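Local coordinates for arginine--tRNA ligase (Campylobacter jejuni, PDB 3FNR), which attaches L-arginine to tRNA(Arg) at the expense of ATP, giving arginyl-tRNA(Arg), AMP and diphosphate, at residues 37-42 / 47-52; 176-181 / 226-231; 196-201 / 205-210; 248-253 / 267-272. The protein carries 1 engineered substitution. All coordinates share one frame; numbering follows the deposited sequence. Where two conformers were deposited one is given.

How the contacts relate
Contact 1 holds most of the HIGH-region motif, the signature that helps form the ATP site of class I synthetases; the other three lie in the same catalytic domain, with centres about 17 Å (contact 4), 25 Å (contact 2) and 28 Å (contact 3) away. Contacts 1 and 4 touch where Ala272 CB lies 4.3 Å from Gly52 N, whereas contact 3, the hairpin, stays about 18 Å from contact 1 by nearest atoms. Contacts 2, 3 and 4 form one packed group: Leu179 CD2 meets Ile210 CG2 at 3.7 Å, Leu197 CD2 lies 4.0 Å from Arg252 O, and His227 and Met231 of contact 2 lean on Met253 and Leu267 of contact 4.

Contact 1. Residues 37-42 / 47-52; sequences VSANPT and IGHARG
The methyl of Ala39 sits over one face of the His49 imidazole, a CH-pi contact that is the closest approach between these two parts of the HIGH region, the sequence signature of class I aminoacyl-tRNA synthetases. Its CB lies 3.8 Å from the ring centroid and 26° off the ring normal, displaced toward the rim, so that its closest ring atom is NE2, with Ala39 CB and His49 NE2 3.5 Å apart. With chi1 at -71°, His49 carries CG beside its backbone N, which swings the ring toward the loop. Val37 also covers part of the interface, without its side chain coming as close.

No hydrogen bond joins the two segments. Among the polar groups, Val37 O approaches the imidazole obliquely, 4.3 Å from His49 CD2. His49 ND1 has a weak hydrogen bond with the backbone N of His46, which may bias the rotation of the ring, and Ala39 O is bonded to Tyr74 OH.

The loop 37-42 follows strand 31-35 and leans on strand 69-76, through Val37 on Tyr74 and Pro41 on Val76. The segment 47-52 runs beside strand 267-279, Ile47 against Leu277 and Arg51 against Val275, so the contact bridges the C-terminal ends of central strands of the Rossmann-type catalytic domain.

Contact 2. Residues 176-181 / 226-231; sequences NATLES and YHKDKM
Lys228 stretches straight through its first three torsions, with CG anti to the backbone N (chi1 -178°); the extended chain carries CD and CE across to helix 175-184, and the bend at chi4 (-79°) turns NZ toward Ala177. Thr178, at chi1 -61°, keeps OG1 beside its own backbone N, on the path of that chain. The motif is a nearly perpendicular helix pair: the axes of the short segments 176-181 and 226-231 cross at 80° and come within 10.6 Å, a distance at which one long side chain spans the gap. Both helices belong to the catalytic domain, where helix 175-184 follows strand 165-167 and helix 219-231 precedes strand 237-243 of the central sheet.

The side chains of Thr178 and Lys228 run antiparallel alongside one another. Thr178 OG1 lies 3.5 Å from Lys228 CD, a van der Waals contact with a methylene; the hydroxyl's hydrogen bond is with Ala174 O, one turn earlier. Further out, Lys228 CE faces both Ser181 CB and Ala177 O, 4.1 Å from each, the latter a carbonyl already engaged by Ser181 N within its own helix. No hydrogen bond crosses between the segments.

Leu260 packs on both Lys228 and Ser181, while Thr178 also rests on Ile224 and Val225 of the partner helix. That helix is in turn tied to the central sheet by the salt bridge from Lys230 to Glu35. At the far end of the lysine chain, Lys228 NZ comes 4.5 Å from Ala177 CB.

Contact 3. Residues 196-201 / 205-210; sequences WLASSQ and EKDRVI
Asp207 OD2 is gripped twice by Ser200: the backbone N gives it a nearly straight bond of 2.9 Å, in line with the carboxylate C-O, and Ser200 OG donates to the same oxygen at 2.7 Å from 47° above the carboxylate plane. This fixes the turn of the antiparallel beta hairpin formed by strands 194-197 and 208-211, where residues 199-201 form a short 3-10 segment. The carboxylate's other oxygen, OD1, is bonded to Tyr189 OH and to a water, which also bridges to Gln201. With so many donors, the aspartate is probably held as its anion.

Below the turn, Leu197 and Arg208 make the hydrogen-bonded pair: Leu197 N reaches Arg208 O at 2.7 Å, and Arg208 N returns to Leu197 O at 3.2 Å. The polar end of Arg208 is directed to Asp204, a salt bridge from NE, while Lys206 CG lies over the face of the guanidinium.

Two separate apolar contacts complete the hairpin. In one, Ile210 CG1 presses on Leu197 CB; the Ile210 side chain also packs on Leu220, Ala221 and Ile224 of helix 219-231, which seats the hairpin on that helix. The other is the non-hydrogen-bonded pair Trp196 and Val209. The indole NH of Trp196 goes to Gln191 O, and its flat surface takes Val209 CG2, 3.6 Å from the centroid of the six-membered ring and only 9° off the normal.

Contact 4. Residues 248-253 / 267-272; sequences GYIPRM and LEIILA
Ile250 and Ile269 pass side by side, pointing opposite ways, and their branches interleave, in a beta-alpha-beta crossover that runs from strand 237-243 through helix 250-258 to the parallel strand 267-279 of the Rossmann-type sheet. Ile250 CD1 lies 3.8 Å from Ile269 CG2, and Ile250 CG2 lies 4.0 Å from Ile269 CG1. The same CD1 reaches along the strand as far as Leu271 CD2. Leu267, Ile269 and Leu271 lie at alternate positions and turn their CB atoms to the helix; Ile270 between them turns away and packs on Ile239.

Met253, about one turn further on, crosses Leu267 at a slant. Its chain is bent at chi2 (57°) and chi3 (37°), which carries the sulfur and terminal methyl away from the strand, toward helix 219-231, where it meets Leu220 and Asp223; only the nearer part of the chain serves the strand. The contact is wholly apolar, although Lys254 NZ is hydrogen-bonded to Leu267 O close by. At this end of the interface the closest pair is Met253 CG and Leu267 CD2, 4.1 Å apart.

Contact 1. Residues 37-42 / 47-52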
loop_
_atom_site.group_PDB
_atom_site.type_symbol
_atom_site.label_atom_id
_atom_site.label_comp_id
_atom_site.label_asym_id
_atom_site.label_seq_id
_atom_site.Cartn_x
_atom_site.Cartn_y
_atom_site.Cartn_z
ATOM N N VAL A 37 3.712 6.006 -0.390
ATOM C CA VAL A 37 2.865 6.774 -1.307
ATOM C C VAL A 37 3.445 8.176 -1.488
ATOM O O VAL A 37 4.148 8.411 -2.471
ATOM C CB VAL A 37 1.331 6.794 -0.942
ATOM C CG1 VAL A 37 0.522 7.366 -2.093
ATOM C CG2 VAL A 37 0.814 5.388 -0.618
ATOM N N SER A 38 3.157 9.079 -0.546
ATOM C CA SER A 38 3.709 10.446 -0.523
ATOM C C SER A 38 3.659 11.156 -1.865
ATOM O O SER A 38 4.645 11.738 -2.296
ATOM C CB SER A 38 5.155 10.443 -0.013
ATOM O OG SER A 38 5.221 9.969 1.320
ATOM N N ALA A 39 2.515 11.084 -2.535
ATOM C CA ALA A 39 2.345 11.729 -3.827
ATOM C C ALA A 39 2.082 13.219 -3.627
ATOM O O ALA A 39 1.519 13.622 -2.603
ATOM C CB ALA A 39 1.205 11.092 -4.574
ATOM N N ASN A 40 2.506 14.024 -4.596
ATOM C CA ASN A 40 2.238 15.464 -4.591
ATOM C C ASN A 40 0.747 15.766 -4.533
ATOM O O ASN A 40 -0.026 15.138 -5.249
ATOM C CB ASN A 40 2.845 16.102 -5.830
ATOM C CG ASN A 40 4.355 16.030 -5.833
ATOM O OD1 ASN A 40 4.993 15.950 -4.778
ATOM N ND2 ASN A 40 4.939 16.057 -7.018
ATOM N N PRO A 41 0.333 16.719 -3.665
ATOM C CA PRO A 41 -1.091 17.046 -3.500
ATOM C C PRO A 41 -1.604 17.958 -4.621
ATOM O O PRO A 41 -2.228 18.996 -4.362
ATOM C CB PRO A 41 -1.124 17.761 -2.148
ATOM C CG PRO A 41 0.209 18.426 -2.054
ATOM C CD PRO A 41 1.189 17.535 -2.778
ATOM N N THR A 42 -1.343 17.547 -5.858
ATOM C CA THR A 42 -1.614 18.348 -7.040
ATOM C C THR A 42 -2.555 17.615 -8.003
ATOM O O THR A 42 -2.739 18.034 -9.155
ATOM C CB THR A 42 -0.309 18.660 -7.771
ATOM O OG1 THR A 42 0.332 17.430 -8.132
ATOM C CG2 THR A 42 0.621 19.489 -6.882
ATOM N N ILE A 47 -2.020 5.558 -11.444
ATOM C CA ILE A 47 -1.980 4.106 -11.296
ATOM C C ILE A 47 -0.594 3.603 -10.861
ATOM O O ILE A 47 -0.498 2.603 -10.160
ATOM C CB ILE A 47 -2.529 3.373 -12.569
ATOM C CG1 ILE A 47 -2.813 1.890 -12.295
ATOM C CG2 ILE A 47 -1.608 3.552 -13.770
ATOM C CD1 ILE A 47 -3.737 1.622 -11.107
ATOM N N GLY A 48 0.462 4.335 -11.227
ATOM C CA GLY A 48 1.830 3.997 -10.832
ATOM C C GLY A 48 2.107 4.063 -9.339
ATOM O O GLY A 48 3.119 3.540 -8.869
ATOM N N HIS A 49 1.210 4.704 -8.592
ATOM C CA HIS A 49 1.282 4.741 -7.132
ATOM C C HIS A 49 0.665 3.502 -6.481
ATOM O O HIS A 49 0.854 3.269 -5.283
ATOM C CB HIS A 49 0.568 5.986 -6.586
ATOM C CG HIS A 49 1.293 7.271 -6.851
ATOM N ND1 HIS A 49 0.793 8.249 -7.683
ATOM C CD2 HIS A 49 2.483 7.733 -6.399
ATOM C CE1 HIS A 49 1.644 9.258 -7.732
ATOM N NE2 HIS A 49 2.678 8.969 -6.963
ATOM N N ALA A 50 -0.068 2.715 -7.269
ATOM C CA ALA A 50 -0.911 1.650 -6.724
ATOM C C ALA A 50 -0.132 0.505 -6.081
ATOM O O ALA A 50 -0.490 0.065 -4.981
ATOM C CB ALA A 50 -1.891 1.132 -7.776
ATOM N N ARG A 51 0.927 0.040 -6.743
ATOM C CA ARG A 51 1.729 -1.055 -6.207
ATOM C C ARG A 51 2.355 -0.705 -4.868
ATOM O O ARG A 51 2.239 -1.483 -3.921
ATOM C CB ARG A 51 2.803 -1.517 -7.187
ATOM C CG ARG A 51 3.365 -2.883 -6.827
ATOM C CD ARG A 51 4.430 -3.290 -7.796
ATOM N NE ARG A 51 4.696 -4.728 -7.759
ATOM C CZ ARG A 51 5.362 -5.382 -8.707
ATOM N NH1 ARG A 51 5.824 -4.719 -9.767
ATOM N NH2 ARG A 51 5.569 -6.695 -8.602
ATOM N N GLY A 52 2.988 0.469 -4.786
ATOM C CA GLY A 52 3.552 0.976 -3.526
ATOM C C GLY A 52 2.495 1.072 -2.439
ATOM O O GLY A 52 2.686 0.570 -1.326
#

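Contact 2. Residues 176-181 / 226-231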
loop_
_atom_site.group_PDB
_atom_site.type_symbol
_atom_site.label_atom_id
_atom_site.label_comp_id
_atom_site.label_asym_id
_atom_site.label_seq_id
_atom_site.Cartn_x
_atom_site.Cartn_y
_atom_site.Cartn_z
ATOM N N ASN A 176 18.537 24.369 9.576
ATOM C CA ASN A 176 19.766 24.761 10.244
ATOM C C ASN A 176 20.345 23.664 11.137
ATOM O O ASN A 176 21.556 23.418 11.089
ATOM C CB ASN A 176 19.601 26.094 10.982
ATOM C CG ASN A 176 19.686 27.290 10.043
ATOM O OD1 ASN A 176 18.977 27.361 9.036
ATOM N ND2 ASN A 176 20.567 28.230 10.361
ATOM N N ALA A 177 19.489 23.007 11.915
ATOM C CA ALA A 177 19.894 21.901 12.787
ATOM C C ALA A 177 20.479 20.723 11.995
ATOM O O ALA A 177 21.401 20.055 12.462
ATOM C CB ALA A 177 18.721 21.450 13.646
ATOM N N THR A 178 19.946 20.495 10.796
ATOM C CA THR A 178 20.457 19.478 9.875
ATOM C C THR A 178 21.862 19.844 9.386
ATOM O O THR A 178 22.776 19.017 9.443
ATOM C CB THR A 178 19.498 19.275 8.670
ATOM O OG1 THR A 178 18.225 18.821 9.144
ATOM C CG2 THR A 178 20.062 18.267 7.664
ATOM N N LEU A 179 22.026 21.084 8.922
ATOM C CA LEU A 179 23.327 21.583 8.492
ATOM C C LEU A 179 24.362 21.434 9.603
ATOM O O LEU A 179 25.440 20.872 9.388
ATOM C CB LEU A 179 23.225 23.037 8.025
ATOM C CG LEU A 179 22.364 23.295 6.781
ATOM C CD1 LEU A 179 22.298 24.774 6.466
ATOM C CD2 LEU A 179 22.866 22.520 5.579
ATOM N N GLU A 180 23.991 21.881 10.799
ATOM C CA GLU A 180 24.841 21.776 11.975
ATOM C C GLU A 180 25.265 20.346 12.285
ATOM O O GLU A 180 26.456 20.081 12.466
ATOM C CB GLU A 180 24.179 22.442 13.183
ATOM C CG GLU A 180 24.330 23.959 13.157
ATOM C CD GLU A 180 25.784 24.386 13.305
ATOM O OE1 GLU A 180 26.463 24.593 12.272
ATOM O OE2 GLU A 180 26.258 24.482 14.459
ATOM N N SER A 181 24.295 19.433 12.317
ATOM C CA SER A 181 24.564 18.024 12.617
ATOM C C SER A 181 25.465 17.402 11.556
ATOM O O SER A 181 26.388 16.656 11.884
ATOM C CB SER A 181 23.260 17.237 12.768
ATOM O OG SER A 181 23.508 15.860 13.023
ATOM N N TYR A 226 13.821 15.829 6.564
ATOM C CA TYR A 226 12.704 14.948 6.898
ATOM C C TYR A 226 13.194 13.615 7.453
ATOM O O TYR A 226 12.708 13.136 8.482
ATOM C CB TYR A 226 11.827 14.707 5.661
ATOM C CG TYR A 226 10.670 13.772 5.911
ATOM C CD1 TYR A 226 9.842 13.946 7.018
ATOM C CD2 TYR A 226 10.389 12.720 5.034
ATOM C CE1 TYR A 226 8.788 13.093 7.265
ATOM C CE2 TYR A 226 9.316 11.859 5.272
ATOM C CZ TYR A 226 8.527 12.055 6.392
ATOM O OH TYR A 226 7.461 11.234 6.652
ATOM N N HIS A 227 14.161 13.021 6.765
ATOM C CA HIS A 227 14.710 11.741 7.187
ATOM C C HIS A 227 15.415 11.801 8.537
ATOM O O HIS A 227 15.333 10.847 9.320
ATOM C CB HIS A 227 15.600 11.166 6.098
ATOM C CG HIS A 227 14.837 10.423 5.051
ATOM N ND1 HIS A 227 14.221 11.052 3.989
ATOM C CD2 HIS A 227 14.555 9.104 4.926
ATOM C CE1 HIS A 227 13.610 10.148 3.244
ATOM N NE2 HIS A 227 13.798 8.960 3.790
ATOM N N LYS A 228 16.071 12.929 8.818
ATOM C CA LYS A 228 16.680 13.175 10.126
ATOM C C LYS A 228 15.628 13.106 11.236
ATOM O O LYS A 228 15.851 12.481 12.271
ATOM C CB LYS A 228 17.372 14.543 10.148
ATOM C CG LYS A 228 18.068 14.855 11.481
ATOM C CD LYS A 228 18.671 16.247 11.485
ATOM C CE LYS A 228 19.226 16.599 12.851
ATOM N NZ LYS A 228 18.135 17.014 13.773
ATOM N N ASP A 229 14.492 13.763 11.013
ATOM C CA ASP A 229 13.337 13.643 11.909
ATOM C C ASP A 229 12.854 12.182 12.035
ATOM O O ASP A 229 12.813 11.659 13.144
ATOM C CB ASP A 229 12.213 14.570 11.443
ATOM C CG ASP A 229 10.921 14.415 12.260
ATOM O OD1 ASP A 229 10.944 13.939 13.410
ATOM O OD2 ASP A 229 9.862 14.801 11.736
ATOM N N LYS A 230 12.528 11.520 10.921
ATOM C CA LYS A 230 12.062 10.107 10.972
ATOM C C LYS A 230 12.997 9.150 11.723
ATOM O O LYS A 230 12.537 8.316 12.511
ATOM C CB LYS A 230 11.818 9.543 9.576
ATOM C CG LYS A 230 10.632 10.117 8.839
ATOM C CD LYS A 230 10.278 9.243 7.636
ATOM C CE LYS A 230 11.411 9.161 6.658
ATOM N NZ LYS A 230 11.060 8.359 5.442
ATOM N N MET A 231 14.302 9.279 11.489
ATOM C CA MET A 231 15.294 8.362 12.088
ATOM C C MET A 231 15.646 8.665 13.543
ATOM O O MET A 231 16.351 7.886 14.200
ATOM C CB MET A 231 16.575 8.349 11.256
ATOM C CG MET A 231 16.365 7.858 9.832
ATOM S SD MET A 231 16.753 6.121 9.650
ATOM C CE MET A 231 18.469 6.307 9.235
#

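Contact 3. Residues 196-201 / 205-210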
loop_
_atom_site.group_PDB
_atom_site.type_symbol
_atom_site.label_atom_id
_atom_site.label_comp_id
_atom_site.label_asym_id
_atom_site.label_seq_id
_atom_site.Cartn_x
_atom_site.Cartn_y
_atom_site.Cartn_z
ATOM N N TRP A 196 27.761 21.819 -0.107
ATOM C CA TRP A 196 27.696 20.472 -0.660
ATOM C C TRP A 196 27.703 19.424 0.445
ATOM O O TRP A 196 28.278 19.648 1.501
ATOM C CB TRP A 196 28.909 20.211 -1.560
ATOM C CG TRP A 196 29.004 21.082 -2.781
ATOM C CD1 TRP A 196 29.370 22.399 -2.826
ATOM C CD2 TRP A 196 28.758 20.691 -4.139
ATOM N NE1 TRP A 196 29.350 22.856 -4.122
ATOM C CE2 TRP A 196 28.979 21.828 -4.950
ATOM C CE3 TRP A 196 28.368 19.489 -4.749
ATOM C CZ2 TRP A 196 28.823 21.803 -6.342
ATOM C CZ3 TRP A 196 28.213 19.463 -6.139
ATOM C CH2 TRP A 196 28.443 20.616 -6.917
ATOM N N LEU A 197 27.063 18.283 0.190
ATOM C CA LEU A 197 27.222 17.084 1.016
ATOM C C LEU A 197 28.345 16.221 0.438
ATOM O O LEU A 197 28.355 15.923 -0.753
ATOM C CB LEU A 197 25.913 16.280 1.077
ATOM C CG LEU A 197 25.902 14.903 1.765
ATOM C CD1 LEU A 197 25.758 15.004 3.278
ATOM C CD2 LEU A 197 24.787 14.050 1.194
ATOM N N ALA A 198 29.275 15.804 1.290
ATOM C CA ALA A 198 30.429 15.008 0.870
ATOM C C ALA A 198 30.089 13.523 0.774
ATOM O O ALA A 198 30.740 12.685 1.398
ATOM C CB ALA A 198 31.591 15.229 1.833
ATOM N N SER A 199 29.080 13.204 -0.034
ATOM C CA SER A 199 28.476 11.868 -0.054
ATOM C C SER A 199 29.350 10.797 -0.694
ATOM O O SER A 199 29.214 9.612 -0.370
ATOM C CB SER A 199 27.093 11.909 -0.714
ATOM O OG SER A 199 27.117 12.666 -1.911
ATOM N N SER A 200 30.263 11.212 -1.572
ATOM C CA SER A 200 31.228 10.290 -2.182
ATOM C C SER A 200 32.268 9.742 -1.190
ATOM O O SER A 200 32.957 8.765 -1.488
ATOM C CB SER A 200 31.925 10.953 -3.363
ATOM O OG SER A 200 32.672 12.068 -2.923
ATOM N N GLN A 201 32.370 10.366 -0.015
ATOM C CA GLN A 201 33.189 9.850 1.087
ATOM C C GLN A 201 32.489 8.692 1.806
ATOM O O GLN A 201 33.076 8.044 2.680
ATOM C CB GLN A 201 33.526 10.963 2.092
ATOM C CG GLN A 201 34.338 12.135 1.513
ATOM C CD GLN A 201 34.777 13.150 2.570
ATOM O OE1 GLN A 201 34.691 12.895 3.775
ATOM N NE2 GLN A 201 35.252 14.309 2.113
ATOM N N GLU A 205 28.183 8.011 -5.793
ATOM C CA GLU A 205 28.897 8.273 -7.039
ATOM C C GLU A 205 29.672 9.597 -6.991
ATOM O O GLU A 205 30.866 9.632 -7.284
ATOM C CB GLU A 205 27.897 8.270 -8.205
ATOM C CG GLU A 205 28.420 8.836 -9.530
ATOM C CD GLU A 205 27.313 9.130 -10.541
ATOM O OE1 GLU A 205 27.635 9.317 -11.737
ATOM O OE2 GLU A 205 26.125 9.182 -10.149
ATOM N N LYS A 206 28.980 10.666 -6.605
ATOM C CA LYS A 206 29.544 12.015 -6.552
ATOM C C LYS A 206 28.907 12.842 -5.424
ATOM O O LYS A 206 27.891 12.445 -4.851
ATOM C CB LYS A 206 29.356 12.724 -7.900
ATOM C CG LYS A 206 27.905 12.878 -8.335
ATOM C CD LYS A 206 27.786 13.636 -9.644
ATOM C CE LYS A 206 26.324 13.935 -9.958
ATOM N NZ LYS A 206 26.153 14.730 -11.205
ATOM N N ASP A 207 29.503 13.991 -5.118
ATOM C CA ASP A 207 28.976 14.875 -4.082
ATOM C C ASP A 207 27.748 15.637 -4.580
ATOM O O ASP A 207 27.539 15.769 -5.789
ATOM C CB ASP A 207 30.065 15.821 -3.576
ATOM C CG ASP A 207 31.106 15.109 -2.732
ATOM O OD1 ASP A 207 32.167 15.704 -2.469
ATOM O OD2 ASP A 207 30.871 13.952 -2.327
ATOM N N ARG A 208 26.933 16.116 -3.642
ATOM C CA ARG A 208 25.600 16.636 -3.954
ATOM C C ARG A 208 25.351 18.011 -3.346
ATOM O O ARG A 208 25.814 18.291 -2.249
ATOM C CB ARG A 208 24.530 15.668 -3.436
ATOM C CG ARG A 208 24.734 14.181 -3.767
ATOM C CD ARG A 208 24.494 13.884 -5.232
ATOM N NE ARG A 208 24.957 12.544 -5.588
ATOM C CZ ARG A 208 24.717 11.943 -6.750
ATOM N NH1 ARG A 208 25.185 10.728 -6.965
ATOM N NH2 ARG A 208 24.000 12.545 -7.692
ATOM N N VAL A 209 24.589 18.851 -4.040
ATOM C CA VAL A 209 24.276 20.195 -3.543
ATOM C C VAL A 209 23.164 20.186 -2.491
ATOM O O VAL A 209 22.048 19.715 -2.750
ATOM C CB VAL A 209 23.893 21.157 -4.690
ATOM C CG1 VAL A 209 23.511 22.543 -4.150
ATOM C CG2 VAL A 209 25.034 21.278 -5.670
ATOM N N ILE A 210 23.489 20.709 -1.309
ATOM C CA ILE A 210 22.521 20.897 -0.233
ATOM C C ILE A 210 21.905 22.293 -0.311
ATOM O O ILE A 210 20.688 22.437 -0.339
ATOM C CB ILE A 210 23.169 20.672 1.165
ATOM C CG1 ILE A 210 23.661 19.234 1.304
ATOM C CG2 ILE A 210 22.183 20.976 2.284
ATOM C CD1 ILE A 210 22.640 18.168 0.879
HETATM O O HOH W 1 34.079 15.351 -0.706
#

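Contact 4. Residues 248-253 / 267-272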
loop_
_atom_site.group_PDB
_atom_site.type_symbol
_atom_site.label_atom_id
_atom_site.label_comp_id
_atom_site.label_asym_id
_atom_site.label_seq_id
_atom_site.Cartn_x
_atom_site.Cartn_y
_atom_site.Cartn_z
ATOM N N GLY A 248 19.139 4.856 -8.078
ATOM C CA GLY A 248 20.374 5.654 -8.021
ATOM C C GLY A 248 20.423 6.702 -6.919
ATOM O O GLY A 248 21.471 7.285 -6.649
ATOM N N TYR A 249 19.283 6.920 -6.274
ATOM C CA TYR A 249 19.126 7.905 -5.218
ATOM C C TYR A 249 19.421 7.307 -3.840
ATOM O O TYR A 249 19.605 8.039 -2.873
ATOM C CB TYR A 249 17.695 8.425 -5.270
ATOM C CG TYR A 249 17.420 9.721 -4.550
ATOM C CD1 TYR A 249 16.834 9.721 -3.284
ATOM C CD2 TYR A 249 17.693 10.952 -5.152
ATOM C CE1 TYR A 249 16.549 10.911 -2.619
ATOM C CE2 TYR A 249 17.406 12.156 -4.495
ATOM C CZ TYR A 249 16.833 12.120 -3.229
ATOM O OH TYR A 249 16.547 13.287 -2.566
ATOM N N ILE A 250 19.464 5.977 -3.752
ATOM C CA ILE A 250 19.735 5.291 -2.480
ATOM C C ILE A 250 21.079 5.672 -1.821
ATOM O O ILE A 250 21.068 6.084 -0.661
ATOM C CB ILE A 250 19.528 3.733 -2.555
ATOM C CG1 ILE A 250 18.101 3.397 -2.999
ATOM C CG2 ILE A 250 19.801 3.076 -1.199
ATOM C CD1 ILE A 250 17.829 1.899 -3.184
ATOM N N PRO A 251 22.220 5.585 -2.553
ATOM C CA PRO A 251 23.501 5.847 -1.885
ATOM C C PRO A 251 23.649 7.235 -1.250
ATOM O O PRO A 251 24.251 7.335 -0.187
ATOM C CB PRO A 251 24.526 5.684 -3.014
ATOM C CG PRO A 251 23.868 4.781 -3.975
ATOM C CD PRO A 251 22.447 5.248 -3.973
ATOM N N ARG A 252 23.100 8.278 -1.874
ATOM C CA ARG A 252 23.195 9.639 -1.323
ATOM C C ARG A 252 22.352 9.833 -0.061
ATOM O O ARG A 252 22.679 10.667 0.780
ATOM C CB ARG A 252 22.852 10.714 -2.368
ATOM C CG ARG A 252 21.374 10.881 -2.679
ATOM C CD ARG A 252 21.145 11.704 -3.937
ATOM N NE ARG A 252 21.471 10.927 -5.124
ATOM C CZ ARG A 252 21.203 11.298 -6.365
ATOM N NH1 ARG A 252 21.541 10.505 -7.368
ATOM N NH2 ARG A 252 20.590 12.447 -6.607
ATOM N N MET A 253 21.289 9.045 0.082
ATOM C CA MET A 253 20.461 9.137 1.266
ATOM C C MET A 253 21.094 8.373 2.422
ATOM O O MET A 253 21.092 8.852 3.554
ATOM C CB MET A 253 19.025 8.695 0.967
ATOM C CG MET A 253 17.957 9.140 2.003
ATOM S SD MET A 253 17.772 10.921 2.357
ATOM C CE MET A 253 18.040 11.593 0.756
ATOM N N LEU A 267 17.754 2.225 7.777
ATOM C CA LEU A 267 16.889 2.705 6.709
ATOM C C LEU A 267 16.802 1.643 5.615
ATOM O O LEU A 267 17.776 1.361 4.909
ATOM C CB LEU A 267 17.377 4.048 6.153
ATOM C CG LEU A 267 16.497 4.739 5.097
ATOM C CD1 LEU A 267 15.110 5.100 5.624
ATOM C CD2 LEU A 267 17.183 5.978 4.574
ATOM N N GLU A 268 15.627 1.043 5.501
ATOM C CA GLU A 268 15.377 -0.039 4.564
ATOM C C GLU A 268 14.602 0.522 3.386
ATOM O O GLU A 268 13.500 1.033 3.564
ATOM C CB GLU A 268 14.583 -1.139 5.284
ATOM C CG GLU A 268 14.108 -2.288 4.405
ATOM C CD GLU A 268 13.222 -3.288 5.148
ATOM O OE1 GLU A 268 13.341 -3.424 6.392
ATOM O OE2 GLU A 268 12.394 -3.939 4.474
ATOM N N ILE A 269 15.184 0.465 2.187
ATOM C CA ILE A 269 14.495 0.937 0.982
ATOM C C ILE A 269 13.902 -0.251 0.223
ATOM O O ILE A 269 14.632 -1.151 -0.207
ATOM C CB ILE A 269 15.430 1.733 0.006
ATOM C CG1 ILE A 269 16.249 2.815 0.727
ATOM C CG2 ILE A 269 14.626 2.311 -1.156
ATOM C CD1 ILE A 269 15.441 3.885 1.434
ATOM N N ILE A 270 12.581 -0.251 0.064
ATOM C CA ILE A 270 11.889 -1.245 -0.766
ATOM C C ILE A 270 11.538 -0.628 -2.115
ATOM O O ILE A 270 10.937 0.436 -2.171
ATOM C CB ILE A 270 10.620 -1.761 -0.074
ATOM C CG1 ILE A 270 10.990 -2.580 1.164
ATOM C CG2 ILE A 270 9.742 -2.575 -1.043
ATOM C CD1 ILE A 270 9.814 -2.925 2.029
ATOM N N LEU A 271 11.916 -1.290 -3.202
ATOM C CA LEU A 271 11.645 -0.762 -4.540
ATOM C C LEU A 271 10.440 -1.410 -5.217
ATOM O O LEU A 271 10.380 -2.633 -5.375
ATOM C CB LEU A 271 12.882 -0.868 -5.432
ATOM C CG LEU A 271 14.128 -0.044 -5.092
ATOM C CD1 LEU A 271 15.231 -0.383 -6.076
ATOM C CD2 LEU A 271 13.866 1.467 -5.109
ATOM N N ALA A 272 9.478 -0.580 -5.598
ATOM C CA ALA A 272 8.270 -1.037 -6.269
ATOM C C ALA A 272 8.446 -0.938 -7.780
ATOM O O ALA A 272 8.624 0.155 -8.327
ATOM C CB ALA A 272 7.064 -0.218 -5.813
#